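Local coordinates for protein 1-pyrroline-5-carboxylate dehydrogenase (Thermus thermophilus, PDB 1UZB) that probably oxidises the proline-breakdown intermediate 1-pyrroline-5-carboxylate, through its open-chain semialdehyde, to glutamate with a nicotinamide cofactor, at residues Arg254-Thr259 against Leu266-Ala271; Glu270-Leu275 against Lys283-Glu288. All coordinates share one frame; numbering follows the deposited sequence.

Interaction 1 (Arg254-Thr259 against Leu266-Ala271); sequences RFINFT and LKIYEA
Ile-256 of strand 255-259 and Ile-268 of helix 262-272 face each other with their CA atoms 8.2 Å apart, and the helix packs on the strand without a hydrogen bond between the two segments. Ile-268 takes part in both contacts, one branch for each of two strand residues. With CG1 beside the backbone N (chi1 -71°), its CG2 methyl is anti to that N and meets the CG2 methyl of Ile-256 at 3.8 Å. The other branch runs on through CG1 and ends with CD1 over one face of the Phe-258 ring. This is a CH-pi contact: Ile-268 CD1 stands 3.7 Å from the centroid of the Phe-258 ring, 25° off the ring normal. The methyl is displaced toward the rim, and the nearest ring atom, Phe-258 CD1, is 3.4 Å from Ile-268 CD1. With Phe-258 CG anti to the backbone N (chi1 169°), the aromatic plane reaches out from the sheet to meet this methyl. Were an alanine to replace Phe-258, Ile-268 CD1 would probably lose the face it rests on and a gap would open between strand and helix. The apolar layer continues across the sheet: Ile-180 of strand 165-180 touches both Phe-258 and Ile-268, Val-178 touches Ile-256, and Val-287 of strand 284-288 adjoins Phe-258. Asn-257 points away from helix 262-272 and donates through ND2 to Met-193 O of helix 188-199, so strand 255-259 lies between two helices and is flanked in the sheet by strands 165-180 and 284-288.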
ATOM      1  N   ARG A 254      -2.844   9.019  37.183  1.00  5.23           N
ATOM      2  CA  ARG A 254      -1.901   9.085  36.066  1.00  5.27           C
ATOM      3  C   ARG A 254      -2.179  10.158  35.023  1.00  4.51           C
ATOM      4  O   ARG A 254      -1.252  10.742  34.461  1.00  5.71           O
ATOM      5  CB  ARG A 254      -1.824   7.717  35.376  1.00  6.65           C
ATOM      6  CG  ARG A 254      -0.737   7.611  34.310  1.00  5.52           C
ATOM      7  CD  ARG A 254       0.642   7.678  34.940  1.00  5.44           C
ATOM      8  NE  ARG A 254       1.744   7.766  33.984  1.00  7.14           N
ATOM      9  CZ  ARG A 254       2.119   8.883  33.371  1.00  6.31           C
ATOM     10  NH1 ARG A 254       3.147   8.864  32.533  1.00  8.50           N
ATOM     11  NH2 ARG A 254       1.469  10.022  33.587  1.00  7.39           N
ATOM     12  N   PHE A 255      -3.452  10.402  34.745  1.00  4.90           N
ATOM     13  CA  PHE A 255      -3.823  11.409  33.765  1.00  4.90           C
ATOM     14  C   PHE A 255      -5.161  12.019  34.105  1.00  5.31           C
ATOM     15  O   PHE A 255      -5.942  11.448  34.868  1.00  5.87           O
ATOM     16  CB  PHE A 255      -3.878  10.811  32.350  1.00  5.51           C
ATOM     17  CG  PHE A 255      -4.888   9.702  32.183  1.00  5.86           C
ATOM     18  CD1 PHE A 255      -4.523   8.377  32.380  1.00  5.57           C
ATOM     19  CD2 PHE A 255      -6.209   9.985  31.829  1.00  5.69           C
ATOM     20  CE1 PHE A 255      -5.450   7.346  32.228  1.00  6.70           C
ATOM     21  CE2 PHE A 255      -7.144   8.959  31.674  1.00  6.36           C
ATOM     22  CZ  PHE A 255      -6.763   7.637  31.874  1.00  6.88           C
ATOM     23  N   ILE A 256      -5.421  13.179  33.520  1.00  5.43           N
ATOM     24  CA  ILE A 256      -6.664  13.897  33.741  1.00  6.72           C
ATOM     25  C   ILE A 256      -7.206  14.315  32.384  1.00  6.58           C
ATOM     26  O   ILE A 256      -6.489  14.914  31.588  1.00  7.20           O
ATOM     27  CB  ILE A 256      -6.423  15.167  34.582  1.00  6.67           C
ATOM     28  CG1 ILE A 256      -5.793  14.791  35.923  1.00  8.76           C
ATOM     29  CG2 ILE A 256      -7.729  15.910  34.806  1.00  9.89           C
ATOM     30  CD1 ILE A 256      -4.933  15.894  36.514  1.00 11.04           C
ATOM     31  N   ASN A 257      -8.461  13.970  32.116  1.00  6.23           N
ATOM     32  CA  ASN A 257      -9.103  14.339  30.863  1.00  6.33           C
ATOM     33  C   ASN A 257     -10.242  15.264  31.288  1.00  6.83           C
ATOM     34  O   ASN A 257     -11.173  14.841  31.976  1.00  7.18           O
ATOM     35  CB  ASN A 257      -9.625  13.087  30.151  1.00  6.89           C
ATOM     36  CG  ASN A 257      -9.865  13.312  28.668  1.00  6.17           C
ATOM     37  OD1 ASN A 257      -9.498  14.350  28.111  1.00  8.68           O
ATOM     38  ND2 ASN A 257     -10.478  12.331  28.018  1.00  7.41           N
ATOM     39  N   PHE A 258     -10.151  16.529  30.894  1.00  6.20           N
ATOM     40  CA  PHE A 258     -11.134  17.528  31.286  1.00  6.29           C
ATOM     41  C   PHE A 258     -11.712  18.351  30.151  1.00  7.60           C
ATOM     42  O   PHE A 258     -11.008  18.728  29.215  1.00  7.09           O
ATOM     43  CB  PHE A 258     -10.493  18.489  32.295  1.00  6.65           C
ATOM     44  CG  PHE A 258     -11.310  19.722  32.574  1.00  6.51           C
ATOM     45  CD1 PHE A 258     -12.335  19.696  33.509  1.00  7.75           C
ATOM     46  CD2 PHE A 258     -11.040  20.915  31.904  1.00  6.44           C
ATOM     47  CE1 PHE A 258     -13.083  20.840  33.780  1.00  9.02           C
ATOM     48  CE2 PHE A 258     -11.784  22.069  32.165  1.00  7.18           C
ATOM     49  CZ  PHE A 258     -12.805  22.030  33.104  1.00  7.63           C
ATOM     50  N   THR A 259     -13.007  18.629  30.260  1.00  7.56           N
ATOM     51  CA  THR A 259     -13.710  19.474  29.306  1.00  8.84           C
ATOM     52  C   THR A 259     -14.630  20.331  30.167  1.00  8.30           C
ATOM     53  O   THR A 259     -15.451  19.809  30.920  1.00  9.20           O
ATOM     54  CB  THR A 259     -14.546  18.663  28.293  1.00 10.06           C
ATOM     55  OG1 THR A 259     -13.677  17.826  27.517  1.00 10.76           O
ATOM     56  CG2 THR A 259     -15.288  19.605  27.350  1.00 11.35           C
ATOM     57  N   LEU A 266      -7.577  25.955  33.824  1.00  6.75           N
ATOM     58  CA  LEU A 266      -6.304  26.548  34.214  1.00  6.89           C
ATOM     59  C   LEU A 266      -5.820  25.949  35.534  1.00  7.34           C
ATOM     60  O   LEU A 266      -4.642  25.633  35.688  1.00  8.94           O
ATOM     61  CB  LEU A 266      -6.444  28.066  34.344  1.00  7.55           C
ATOM     62  CG  LEU A 266      -6.633  28.830  33.027  1.00  8.23           C
ATOM     63  CD1 LEU A 266      -7.015  30.273  33.310  1.00  9.29           C
ATOM     64  CD2 LEU A 266      -5.351  28.765  32.206  1.00  8.92           C
ATOM     65  N   LYS A 267      -6.738  25.788  36.483  1.00  8.13           N
ATOM     66  CA  LYS A 267      -6.387  25.225  37.782  1.00  8.86           C
ATOM     67  C   LYS A 267      -5.932  23.775  37.647  1.00  8.16           C
ATOM     68  O   LYS A 267      -4.976  23.349  38.294  1.00  9.06           O
ATOM     69  CB  LYS A 267      -7.579  25.318  38.739  1.00 10.25           C
ATOM     70  CG  LYS A 267      -7.944  26.742  39.127  1.00 13.69           C
ATOM     71  CD  LYS A 267      -9.149  26.778  40.056  1.00 15.48           C
ATOM     72  CE  LYS A 267      -9.507  28.208  40.437  1.00 17.90           C
ATOM     73  NZ  LYS A 267     -10.726  28.275  41.292  1.00 20.89           N
ATOM     74  N   ILE A 268      -6.617  23.016  36.801  1.00  8.18           N
ATOM     75  CA  ILE A 268      -6.264  21.619  36.589  1.00  8.29           C
ATOM     76  C   ILE A 268      -4.884  21.481  35.944  1.00  8.02           C
ATOM     77  O   ILE A 268      -4.073  20.663  36.374  1.00  7.95           O
ATOM     78  CB  ILE A 268      -7.324  20.918  35.711  1.00  8.70           C
ATOM     79  CG1 ILE A 268      -8.618  20.751  36.513  1.00 10.25           C
ATOM     80  CG2 ILE A 268      -6.807  19.567  35.232  1.00  9.90           C
ATOM     81  CD1 ILE A 268      -9.771  20.211  35.706  1.00 10.64           C
ATOM     82  N   TYR A 269      -4.611  22.289  34.925  1.00  7.38           N
ATOM     83  CA  TYR A 269      -3.329  22.220  34.238  1.00  7.11           C
ATOM     84  C   TYR A 269      -2.183  22.578  35.178  1.00  7.73           C
ATOM     85  O   TYR A 269      -1.120  21.955  35.147  1.00  7.98           O
ATOM     86  CB  TYR A 269      -3.327  23.162  33.037  1.00  8.60           C
ATOM     87  CG  TYR A 269      -2.351  22.767  31.960  1.00  7.45           C
ATOM     88  CD1 TYR A 269      -1.215  23.533  31.699  1.00  8.34           C
ATOM     89  CD2 TYR A 269      -2.580  21.638  31.178  1.00  7.61           C
ATOM     90  CE1 TYR A 269      -0.335  23.187  30.677  1.00  9.13           C
ATOM     91  CE2 TYR A 269      -1.711  21.282  30.156  1.00  9.49           C
ATOM     92  CZ  TYR A 269      -0.595  22.058  29.907  1.00  9.49           C
ATOM     93  OH  TYR A 269       0.238  21.722  28.865  1.00 11.36           O
ATOM     94  N   GLU A 270      -2.403  23.584  36.016  1.00  7.69           N
ATOM     95  CA  GLU A 270      -1.383  23.997  36.967  1.00  8.63           C
ATOM     96  C   GLU A 270      -1.144  22.880  37.981  1.00  8.32           C
ATOM     97  O   GLU A 270      -0.001  22.540  38.284  1.00  8.75           O
ATOM     98  CB  GLU A 270      -1.811  25.281  37.687  1.00 10.14           C
ATOM     99  CG  GLU A 270      -0.695  25.902  38.514  1.00 12.88           C
ATOM    100  CD  GLU A 270      -1.095  27.212  39.155  1.00 15.39           C
ATOM    101  OE1 GLU A 270      -1.636  28.085  38.444  1.00 16.63           O
ATOM    102  OE2 GLU A 270      -0.858  27.373  40.368  1.00 20.45           O
ATOM    103  N   ALA A 271      -2.223  22.297  38.497  1.00  7.96           N
ATOM    104  CA  ALA A 271      -2.106  21.219  39.473  1.00  8.73           C
ATOM    105  C   ALA A 271      -1.416  19.989  38.886  1.00  9.03           C
ATOM    106  O   ALA A 271      -0.604  19.344  39.550  1.00  9.89           O
ATOM    107  CB  ALA A 271      -3.488  20.841  40.002  1.00  9.45           C
TER

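Interaction 2 (Glu270-Leu275 against Lys283-Glu288)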
ATOM      1  N   GLU A 270      -2.403  23.584  36.016  1.00  7.69           N
ATOM      2  CA  GLU A 270      -1.383  23.997  36.967  1.00  8.63           C
ATOM      3  C   GLU A 270      -1.144  22.880  37.981  1.00  8.32           C
ATOM      4  O   GLU A 270      -0.001  22.540  38.284  1.00  8.75           O
ATOM      5  CB  GLU A 270      -1.811  25.281  37.687  1.00 10.14           C
ATOM      6  CG  GLU A 270      -0.695  25.902  38.514  1.00 12.88           C
ATOM      7  CD  GLU A 270      -1.095  27.212  39.155  1.00 15.39           C
ATOM      8  OE1 GLU A 270      -1.636  28.085  38.444  1.00 16.63           O
ATOM      9  OE2 GLU A 270      -0.858  27.373  40.368  1.00 20.45           O
ATOM     10  N   ALA A 271      -2.223  22.297  38.497  1.00  7.96           N
ATOM     11  CA  ALA A 271      -2.106  21.219  39.473  1.00  8.73           C
ATOM     12  C   ALA A 271      -1.416  19.989  38.886  1.00  9.03           C
ATOM     13  O   ALA A 271      -0.604  19.344  39.550  1.00  9.89           O
ATOM     14  CB  ALA A 271      -3.488  20.841  40.002  1.00  9.45           C
ATOM     15  N   ALA A 272      -1.739  19.665  37.637  1.00  8.15           N
ATOM     16  CA  ALA A 272      -1.149  18.508  36.973  1.00  8.27           C
ATOM     17  C   ALA A 272       0.359  18.659  36.799  1.00  8.68           C
ATOM     18  O   ALA A 272       1.079  17.668  36.663  1.00  8.62           O
ATOM     19  CB  ALA A 272      -1.813  18.293  35.611  1.00  8.48           C
ATOM     20  N   GLY A 273       0.834  19.901  36.802  1.00  8.15           N
ATOM     21  CA  GLY A 273       2.256  20.145  36.637  1.00  8.10           C
ATOM     22  C   GLY A 273       3.071  19.952  37.902  1.00  8.19           C
ATOM     23  O   GLY A 273       4.301  19.935  37.850  1.00  8.89           O
ATOM     24  N   ARG A 274       2.391  19.802  39.036  1.00  9.21           N
ATOM     25  CA  ARG A 274       3.069  19.620  40.314  1.00  9.25           C
ATOM     26  C   ARG A 274       3.257  18.151  40.668  1.00 10.04           C
ATOM     27  O   ARG A 274       2.460  17.294  40.281  1.00  9.18           O
ATOM     28  CB  ARG A 274       2.279  20.300  41.439  1.00 11.11           C
ATOM     29  CG  ARG A 274       2.076  21.795  41.251  1.00 13.98           C
ATOM     30  CD  ARG A 274       1.663  22.465  42.553  1.00 20.69           C
ATOM     31  NE  ARG A 274       0.367  22.002  43.042  1.00 23.63           N
ATOM     32  CZ  ARG A 274      -0.800  22.312  42.484  1.00 26.00           C
ATOM     33  NH1 ARG A 274      -1.928  21.840  42.997  1.00 26.15           N
ATOM     34  NH2 ARG A 274      -0.843  23.100  41.417  1.00 26.95           N
ATOM     35  N   LEU A 275       4.323  17.865  41.407  1.00  9.23           N
ATOM     36  CA  LEU A 275       4.602  16.506  41.845  1.00  9.75           C
ATOM     37  C   LEU A 275       4.033  16.351  43.254  1.00 10.57           C
ATOM     38  O   LEU A 275       4.599  16.869  44.219  1.00 10.52           O
ATOM     39  CB  LEU A 275       6.113  16.244  41.878  1.00  9.71           C
ATOM     40  CG  LEU A 275       6.534  14.800  42.176  1.00  8.84           C
ATOM     41  CD1 LEU A 275       6.336  13.940  40.930  1.00  9.44           C
ATOM     42  CD2 LEU A 275       7.992  14.768  42.611  1.00 10.63           C
ATOM     43  N   LYS A 283       2.373  13.808  35.383  1.00  6.51           N
ATOM     44  CA  LYS A 283       0.980  13.685  34.975  1.00  6.34           C
ATOM     45  C   LYS A 283       0.671  14.300  33.624  1.00  6.47           C
ATOM     46  O   LYS A 283       1.233  15.330  33.247  1.00  7.94           O
ATOM     47  CB  LYS A 283       0.065  14.354  35.999  1.00  8.12           C
ATOM     48  CG  LYS A 283      -0.035  13.647  37.320  1.00  8.14           C
ATOM     49  CD  LYS A 283      -0.851  14.477  38.293  1.00  9.36           C
ATOM     50  CE  LYS A 283      -1.110  13.707  39.567  1.00  8.34           C
ATOM     51  NZ  LYS A 283      -1.728  14.573  40.606  1.00  7.99           N
ATOM     52  N   ARG A 284      -0.238  13.660  32.898  1.00  6.31           N
ATOM     53  CA  ARG A 284      -0.684  14.190  31.625  1.00  6.38           C
ATOM     54  C   ARG A 284      -2.064  14.765  31.898  1.00  6.15           C
ATOM     55  O   ARG A 284      -2.883  14.140  32.570  1.00  6.57           O
ATOM     56  CB  ARG A 284      -0.782  13.095  30.566  1.00  6.23           C
ATOM     57  CG  ARG A 284       0.557  12.534  30.143  1.00  6.07           C
ATOM     58  CD  ARG A 284       0.409  11.684  28.898  1.00  7.05           C
ATOM     59  NE  ARG A 284       1.669  11.035  28.552  1.00  6.94           N
ATOM     60  CZ  ARG A 284       1.830  10.227  27.510  1.00  6.18           C
ATOM     61  NH1 ARG A 284       0.812   9.966  26.701  1.00  7.46           N
ATOM     62  NH2 ARG A 284       3.012   9.670  27.286  1.00  8.47           N
ATOM     63  N   ALA A 285      -2.304  15.972  31.402  1.00  7.01           N
ATOM     64  CA  ALA A 285      -3.589  16.631  31.579  1.00  6.82           C
ATOM     65  C   ALA A 285      -4.041  17.164  30.234  1.00  6.88           C
ATOM     66  O   ALA A 285      -3.335  17.956  29.599  1.00  8.85           O
ATOM     67  CB  ALA A 285      -3.469  17.770  32.583  1.00  8.87           C
ATOM     68  N   TYR A 286      -5.211  16.716  29.798  1.00  6.65           N
ATOM     69  CA  TYR A 286      -5.778  17.150  28.533  1.00  6.96           C
ATOM     70  C   TYR A 286      -6.988  17.994  28.880  1.00  7.88           C
ATOM     71  O   TYR A 286      -7.853  17.562  29.637  1.00  8.15           O
ATOM     72  CB  TYR A 286      -6.165  15.929  27.694  1.00  8.14           C
ATOM     73  CG  TYR A 286      -5.372  14.669  28.002  0.50  6.20           C
ATOM     74  CD1 TYR A 286      -5.813  13.762  28.963  0.50  8.05           C
ATOM     75  CD2 TYR A 286      -4.179  14.386  27.335  0.50  6.11           C
ATOM     76  CE1 TYR A 286      -5.090  12.605  29.252  0.50  7.19           C
ATOM     77  CE2 TYR A 286      -3.449  13.230  27.616  0.50  5.61           C
ATOM     78  CZ  TYR A 286      -3.912  12.342  28.575  0.50  4.75           C
ATOM     79  OH  TYR A 286      -3.214  11.183  28.849  0.50  4.48           O
ATOM     80  N   VAL A 287      -7.032  19.213  28.355  1.00  8.39           N
ATOM     81  CA  VAL A 287      -8.140  20.103  28.656  1.00 10.21           C
ATOM     82  C   VAL A 287      -8.733  20.797  27.431  1.00  9.44           C
ATOM     83  O   VAL A 287      -8.010  21.236  26.536  1.00 11.89           O
ATOM     84  CB  VAL A 287      -7.705  21.186  29.676  1.00 10.19           C
ATOM     85  CG1 VAL A 287      -7.139  20.529  30.931  1.00 12.91           C
ATOM     86  CG2 VAL A 287      -6.673  22.108  29.051  1.00 13.32           C
ATOM     87  N   GLU A 288     -10.062  20.857  27.387  1.00  9.48           N
ATOM     88  CA  GLU A 288     -10.799  21.539  26.321  1.00  9.97           C
ATOM     89  C   GLU A 288     -11.534  22.589  27.138  1.00  8.18           C
ATOM     90  O   GLU A 288     -12.400  22.254  27.950  1.00  9.11           O
ATOM     91  CB  GLU A 288     -11.779  20.583  25.630  1.00 12.09           C
ATOM     92  CG  GLU A 288     -12.363  21.102  24.316  0.50 11.46           C
ATOM     93  CD  GLU A 288     -13.731  21.748  24.474  0.50 10.97           C
ATOM     94  OE1 GLU A 288     -13.817  22.873  25.013  0.50 10.68           O
ATOM     95  OE2 GLU A 288     -14.726  21.118  24.059  0.50  9.66           O
TER
HETATM   96  O   HOH W   1      -0.123  16.949  40.892  1.00 10.78           O
HETATM   97  O   HOH W   2       3.030  15.845  37.281  1.00  7.94           O
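The return from helix to strand in a beta-alpha-beta unit brings Ala-272, near the end of helix 262-272, against Lys-283, just ahead of strand 284-288, and Ala-285 within it. The backbones come close here, with 5.6 Å between the CA atoms of Ala-272 and Lys-283. The methyls of Ala-272 and Ala-285 meet at 3.5 Å between their CB atoms, tighter than usual for two carbons. Lys-283 CB lies 3.5 Å from Ala-272 O. This is the closing half of a crossover in the Rossmann-like part of the aldehyde dehydrogenase fold, and two waters bridge its polar atoms. One water donates to Ala-272 O (2.7 Å) and accepts from Lys-283 N (2.9 Å), so it couples the carbonyl of Ala-272 to the backbone leading into the strand. The other donates to Ala-271 O and Arg-274 O and accepts from Lys-283 NZ, 2.9 Å from the water oxygen. Extended beyond CG, the lysine chain carries its ammonium to this water and to Val-248 O and His-250 O. Its positive charge probably suits the partial negative charge of the carbonyls gathered around it.

How the interactions relate
Along the chain the order is strand 255-259, helix 262-272, strand 284-288: interaction 1 joins the first strand to the helix, interaction 2 the helix to the second strand. Their centres are about 4 Å apart, and they share Glu-270 and Ala-271. The two strands are parallel neighbours in one sheet, linked by probable hydrogen bonds from Phe-258 N to Tyr-286 O and from Tyr-286 N to Ile-256 O, 2.8 Å each. Ala-272 also touches Ile-256, so the apolar seam passes from one contact into the other. Both border the second subunit, where Tyr-269 OH is hydrogen-bonded to Lys-283 O of that subunit, placing this crossover at an assembly interface.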